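Side-chain contacts in glucose-6-phosphate isomerase (Plasmodium falciparum, PDB 3QKI), which probably catalyses the reversible conversion of alpha-D-glucose 6-phosphate into beta-D-fructose 6-phosphate, the second step of glycolysis: residues N108-H113 with I128-K133; E345-A350 with I537-F542. One frame throughout, in Å; residues are numbered along the deposited sequence.

Contact 1: N108-H113 with I128-K133; sequences NRSVLH and IIIDNK
S110 pairs with I130 at a CA-CA separation of 8.9 Å and L112 with I128 at 9.3 Å; this descending register means the two segments run in opposite directions, too far apart for backbone bonding. No hydrogen bond crosses; side chains alone make the contact, burying 142 Å² over both sides.

L112 does most of the work, through two branches. Its CD1 lies 3.9 Å from I128 CG2 and also meets the end of I130, whose CD1 is 4.0 Å away. Toward I130 the leucine advances tip to tip, whereas it slides alongside I128 in the opposite sense, which lets its CD2 come within 4.0 Å of I128 CD1. In I128, chi1 -59° (CG2 anti to the backbone N) splits the branches, giving the CG2 methyl to L112 CD1 and the CD1 end of the longer CG1 arm to L112 CD2.

At the other end of the patch, I130 CD1 sits 3.7 Å from S110 OG, an apolar approach to a hydroxyl already bonded to the carbonyl oxygen of G100. V135 of helix 135-154 packs against both isoleucines, while W308 lies against L112.

I130 N gives a 3.0 Å bond to K133 O, and a weak bond returns from K133 N. With D131 and N132 both left-handed helical, these bonds define a two-residue beta hairpin whose turn is nearer type III' than type I'. I130 of the short strand and I128 just before it pack on an irregular loop, and the side chain of I130 lies about 12 Å from that of K250, which binds fructose 6-phosphate.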
loop_
_atom_site.group_PDB
_atom_site.type_symbol
_atom_site.label_atom_id
_atom_site.label_comp_id
_atom_site.label_asym_id
_atom_site.label_seq_id
_atom_site.Cartn_x
_atom_site.Cartn_y
_atom_site.Cartn_z
ATOM N N ASN A 108 -29.870 2.411 12.482
ATOM C CA ASN A 108 -30.801 1.533 13.208
ATOM C C ASN A 108 -30.785 0.127 12.609
ATOM O O ASN A 108 -31.797 -0.359 12.116
ATOM C CB ASN A 108 -32.229 2.124 13.281
ATOM C CG ASN A 108 -33.034 1.494 14.389
ATOM O OD1 ASN A 108 -32.499 1.096 15.433
ATOM N ND2 ASN A 108 -34.326 1.362 14.174
ATOM N N ARG A 109 -29.605 -0.498 12.607
ATOM C CA ARG A 109 -29.413 -1.798 11.989
ATOM C C ARG A 109 -28.687 -2.780 12.859
ATOM O O ARG A 109 -27.894 -2.401 13.724
ATOM C CB ARG A 109 -28.608 -1.648 10.696
ATOM C CG ARG A 109 -29.362 -0.950 9.600
ATOM C CD ARG A 109 -29.187 -1.685 8.302
ATOM N NE ARG A 109 -27.940 -1.324 7.643
ATOM C CZ ARG A 109 -27.844 -0.425 6.673
ATOM N NH1 ARG A 109 -28.921 0.235 6.261
ATOM N NH2 ARG A 109 -26.670 -0.172 6.111
ATOM N N SER A 110 -28.891 -4.059 12.562
ATOM C CA SER A 110 -28.184 -5.142 13.210
ATOM C C SER A 110 -26.816 -5.255 12.534
ATOM O O SER A 110 -26.615 -4.728 11.441
ATOM C CB SER A 110 -28.965 -6.444 13.069
ATOM O OG SER A 110 -30.190 -6.359 13.774
ATOM N N VAL A 111 -25.876 -5.919 13.201
ATOM C CA VAL A 111 -24.490 -6.121 12.730
ATOM C C VAL A 111 -24.255 -7.621 12.907
ATOM O O VAL A 111 -23.953 -8.089 14.014
ATOM C CB VAL A 111 -23.504 -5.249 13.541
ATOM C CG1 VAL A 111 -22.060 -5.579 13.168
ATOM C CG2 VAL A 111 -23.789 -3.751 13.331
ATOM N N LEU A 112 -24.458 -8.377 11.824
ATOM C CA LEU A 112 -24.443 -9.844 11.926
ATOM C C LEU A 112 -23.542 -10.576 10.949
ATOM O O LEU A 112 -23.855 -11.710 10.548
ATOM C CB LEU A 112 -25.887 -10.382 11.884
ATOM C CG LEU A 112 -26.760 -10.171 13.120
ATOM C CD1 LEU A 112 -28.235 -10.450 12.801
ATOM C CD2 LEU A 112 -26.258 -10.990 14.301
ATOM N N HIS A 113 -22.369 -10.006 10.652
ATOM C CA HIS A 113 -21.389 -10.715 9.833
ATOM C C HIS A 113 -20.931 -12.035 10.518
ATOM O O HIS A 113 -20.602 -12.995 9.834
ATOM C CB HIS A 113 -20.200 -9.815 9.483
ATOM C CG HIS A 113 -19.591 -9.152 10.667
ATOM N ND1 HIS A 113 -20.074 -7.940 11.138
ATOM C CD2 HIS A 113 -18.578 -9.562 11.453
ATOM C CE1 HIS A 113 -19.340 -7.657 12.201
ATOM N NE2 HIS A 113 -18.420 -8.603 12.425
ATOM N N ILE A 128 -30.806 -16.991 15.232
ATOM C CA ILE A 128 -30.907 -15.544 15.405
ATOM C C ILE A 128 -32.172 -15.170 14.651
ATOM O O ILE A 128 -32.238 -15.292 13.418
ATOM C CB ILE A 128 -29.654 -14.752 14.905
ATOM C CG1 ILE A 128 -28.357 -15.178 15.630
ATOM C CG2 ILE A 128 -29.885 -13.220 14.998
ATOM C CD1 ILE A 128 -27.068 -14.862 14.858
ATOM N N ILE A 129 -33.179 -14.742 15.411
ATOM C CA ILE A 129 -34.483 -14.359 14.889
ATOM C C ILE A 129 -34.564 -12.846 14.607
ATOM O O ILE A 129 -34.527 -12.036 15.528
ATOM C CB ILE A 129 -35.609 -14.855 15.841
ATOM C CG1 ILE A 129 -35.414 -16.329 16.332
ATOM C CG2 ILE A 129 -36.991 -14.585 15.257
ATOM C CD1 ILE A 129 -35.395 -17.455 15.247
ATOM N N ILE A 130 -34.649 -12.490 13.327
ATOM C CA ILE A 130 -34.800 -11.129 12.826
ATOM C C ILE A 130 -36.069 -11.181 11.981
ATOM O O ILE A 130 -36.173 -12.035 11.094
ATOM C CB ILE A 130 -33.575 -10.662 11.977
ATOM C CG1 ILE A 130 -32.218 -10.681 12.759
ATOM C CG2 ILE A 130 -33.835 -9.342 11.237
ATOM C CD1 ILE A 130 -31.996 -9.612 13.828
ATOM N N ASP A 131 -37.043 -10.302 12.280
ATOM C CA ASP A 131 -38.361 -10.207 11.619
ATOM C C ASP A 131 -39.046 -11.576 11.524
ATOM O O ASP A 131 -39.446 -11.998 10.430
ATOM C CB ASP A 131 -38.257 -9.496 10.252
ATOM C CG ASP A 131 -37.640 -8.103 10.326
ATOM O OD1 ASP A 131 -38.044 -7.317 11.221
ATOM O OD2 ASP A 131 -36.766 -7.793 9.479
ATOM N N ASN A 132 -39.144 -12.264 12.699
ATOM C CA ASN A 132 -39.735 -13.595 12.886
ATOM C C ASN A 132 -39.230 -14.687 11.917
ATOM O O ASN A 132 -39.988 -15.572 11.494
ATOM C CB ASN A 132 -41.275 -13.544 13.050
ATOM C CG ASN A 132 -42.023 -12.949 11.889
ATOM O OD1 ASN A 132 -42.267 -13.610 10.874
ATOM N ND2 ASN A 132 -42.388 -11.678 12.008
ATOM N N LYS A 133 -37.918 -14.646 11.596
ATOM C CA LYS A 133 -37.248 -15.603 10.713
ATOM C C LYS A 133 -35.826 -15.868 11.220
ATOM O O LYS A 133 -35.118 -14.906 11.558
ATOM C CB LYS A 133 -37.241 -15.066 9.261
ATOM C CG LYS A 133 -36.439 -15.878 8.239
#

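Contact 2: E345-A350 with I537-F542; sequences EHFLHA and IVAEGF
F347 reaches across to V538 and A539 with the far edge of its ring, and the CA atoms of F347 and A539 stand 9.1 Å apart. The phenyl group extends from its helix, CG anti to the backbone N (chi1 177°), which carries CZ and both CE atoms to the facing helix, while chi2 45° sets how the ring is turned about CB-CG.

Both partners lie near the ring plane at its edge and do not stack on a face. A539 CB is 3.9 Å from F347 CE1 and scarcely farther from CZ, so this methyl flanks the CE1-CZ bond. V538 comes to the other side of CZ: its CG1 is 4.2 Å from F347 CZ and equally far from CE2. That branch is itself anti to the backbone N (chi1 164°), and the two side chains cross obliquely. The ring tip is bracketed by one methyl from each of two consecutive residues. F347 CZ also lies 4.1 Å from A539 N, a close approach consistent with the short alanine side chain.

Further packing comes from V94 of helix 90-99 and V358 of helix 356-371 against F347, and from F313 and F549 against V538. All three touching residues are buried. The result is helix-helix packing inside the phosphoglucose isomerase fold, where a single aromatic from the C-terminal end of helix 330-349 meets helix 523-543, away from the substrate-binding residues.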
loop_
_atom_site.group_PDB
_atom_site.type_symbol
_atom_site.label_atom_id
_atom_site.label_comp_id
_atom_site.label_asym_id
_atom_site.label_seq_id
_atom_site.Cartn_x
_atom_site.Cartn_y
_atom_site.Cartn_z
ATOM N N GLU A 345 -16.222 -17.229 18.363
ATOM C CA GLU A 345 -16.588 -17.874 19.641
ATOM C C GLU A 345 -15.638 -17.492 20.763
ATOM O O GLU A 345 -16.078 -17.218 21.884
ATOM C CB GLU A 345 -16.661 -19.405 19.485
ATOM C CG GLU A 345 -17.831 -19.859 18.629
ATOM C CD GLU A 345 -19.169 -19.866 19.346
ATOM O OE1 GLU A 345 -19.329 -20.682 20.278
ATOM O OE2 GLU A 345 -20.065 -19.083 18.958
ATOM N N HIS A 346 -14.335 -17.408 20.446
ATOM C CA HIS A 346 -13.305 -16.984 21.389
ATOM C C HIS A 346 -13.569 -15.521 21.780
ATOM O O HIS A 346 -13.601 -15.186 22.972
ATOM C CB HIS A 346 -11.897 -17.116 20.750
ATOM C CG HIS A 346 -10.823 -16.494 21.565
ATOM N ND1 HIS A 346 -10.322 -17.119 22.700
ATOM C CD2 HIS A 346 -10.207 -15.298 21.414
ATOM C CE1 HIS A 346 -9.411 -16.299 23.197
ATOM N NE2 HIS A 346 -9.303 -15.187 22.459
ATOM N N PHE A 347 -13.785 -14.665 20.778
ATOM C CA PHE A 347 -14.056 -13.243 21.004
ATOM C C PHE A 347 -15.282 -13.028 21.929
ATOM O O PHE A 347 -15.241 -12.214 22.854
ATOM C CB PHE A 347 -14.280 -12.542 19.654
ATOM C CG PHE A 347 -14.650 -11.075 19.707
ATOM C CD1 PHE A 347 -13.974 -10.196 20.556
ATOM C CD2 PHE A 347 -15.583 -10.553 18.830
ATOM C CE1 PHE A 347 -14.286 -8.839 20.570
ATOM C CE2 PHE A 347 -15.868 -9.186 18.813
ATOM C CZ PHE A 347 -15.197 -8.330 19.654
ATOM N N LEU A 348 -16.360 -13.765 21.672
ATOM C CA LEU A 348 -17.579 -13.621 22.457
ATOM C C LEU A 348 -17.444 -14.157 23.885
ATOM O O LEU A 348 -17.924 -13.517 24.831
ATOM C CB LEU A 348 -18.732 -14.344 21.737
ATOM C CG LEU A 348 -20.095 -14.381 22.445
ATOM C CD1 LEU A 348 -20.707 -12.970 22.557
ATOM C CD2 LEU A 348 -21.061 -15.303 21.698
ATOM N N HIS A 349 -16.867 -15.350 24.029
ATOM C CA HIS A 349 -16.820 -16.065 25.298
ATOM C C HIS A 349 -15.606 -15.897 26.205
ATOM O O HIS A 349 -15.778 -15.990 27.426
ATOM C CB HIS A 349 -17.134 -17.551 25.077
ATOM C CG HIS A 349 -18.491 -17.794 24.499
ATOM N ND1 HIS A 349 -19.642 -17.545 25.231
ATOM C CD2 HIS A 349 -18.842 -18.232 23.272
ATOM C CE1 HIS A 349 -20.652 -17.855 24.425
ATOM N NE2 HIS A 349 -20.220 -18.295 23.249
ATOM N N ALA A 350 -14.387 -15.706 25.665
ATOM C CA ALA A 350 -13.196 -15.603 26.521
ATOM C C ALA A 350 -13.257 -14.434 27.481
ATOM O O ALA A 350 -13.696 -13.349 27.083
ATOM C CB ALA A 350 -11.919 -15.516 25.678
ATOM N N ILE A 537 -11.439 -4.722 15.529
ATOM C CA ILE A 537 -12.071 -3.463 15.115
ATOM C C ILE A 537 -13.407 -3.208 15.819
ATOM O O ILE A 537 -13.651 -2.089 16.284
ATOM C CB ILE A 537 -12.094 -3.315 13.573
ATOM C CG1 ILE A 537 -10.660 -2.994 13.051
ATOM C CG2 ILE A 537 -13.104 -2.299 13.082
ATOM C CD1 ILE A 537 -9.860 -1.801 13.821
ATOM N N VAL A 538 -14.232 -4.251 15.953
ATOM C CA VAL A 538 -15.507 -4.165 16.654
ATOM C C VAL A 538 -15.250 -3.796 18.147
ATOM O O VAL A 538 -15.882 -2.875 18.654
ATOM C CB VAL A 538 -16.342 -5.464 16.485
ATOM C CG1 VAL A 538 -17.465 -5.550 17.515
ATOM C CG2 VAL A 538 -16.887 -5.581 15.066
ATOM N N ALA A 539 -14.283 -4.462 18.804
ATOM C CA ALA A 539 -13.936 -4.192 20.204
ATOM C C ALA A 539 -13.419 -2.770 20.345
ATOM O O ALA A 539 -13.816 -2.070 21.274
ATOM C CB ALA A 539 -12.886 -5.178 20.704
ATOM N N GLU A 540 -12.573 -2.325 19.401
ATOM C CA GLU A 540 -11.987 -1.010 19.452
ATOM C C GLU A 540 -12.999 0.135 19.290
ATOM O O GLU A 540 -12.854 1.171 19.949
ATOM C CB GLU A 540 -10.785 -0.894 18.504
ATOM C CG GLU A 540 -9.817 0.180 18.948
ATOM C CD GLU A 540 -8.473 0.186 18.256
ATOM O OE1 GLU A 540 -8.199 -0.728 17.443
ATOM O OE2 GLU A 540 -7.678 1.107 18.551
ATOM N N GLY A 541 -14.019 -0.058 18.444
ATOM C CA GLY A 541 -15.068 0.944 18.243
ATOM C C GLY A 541 -15.831 1.186 19.534
ATOM O O GLY A 541 -16.104 2.336 19.879
ATOM N N PHE A 542 -16.089 0.111 20.300
ATOM C CA PHE A 542 -16.752 0.195 21.606
ATOM C C PHE A 542 -15.868 0.853 22.661
ATOM O O PHE A 542 -16.366 1.671 23.435
ATOM C CB PHE A 542 -17.297 -1.160 22.084
ATOM C CG PHE A 542 -18.465 -1.680 21.251
ATOM C CD1 PHE A 542 -19.542 -0.856 20.938
ATOM C CD2 PHE A 542 -18.499 -3.007 20.817
ATOM C CE1 PHE A 542 -20.631 -1.345 20.204
ATOM C CE2 PHE A 542 -19.569 -3.484 20.047
ATOM C CZ PHE A 542 -20.624 -2.647 19.740
#

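In the fold
Both contacts are apolar and lack a hydrogen bond between their segments, yet they join different elements. Contact 1 fastens a loop to a short hairpin and is partly buried, its centre about 24 Å from the chain centre; contact 2 joins two helices and is wholly buried, its centre about 16 Å from the chain centre. Aliphatic branches and one hydroxyl make the former, an aromatic edge against small methyls the latter. Their centres are 18 Å apart, but H113 NE2 of segment 108-113 packs 4.3 Å from V538 CG2. F313 stacks on H113 and touches V538, while F549 touches V111 and V538, so both aromatics link segment 108-113 to V538.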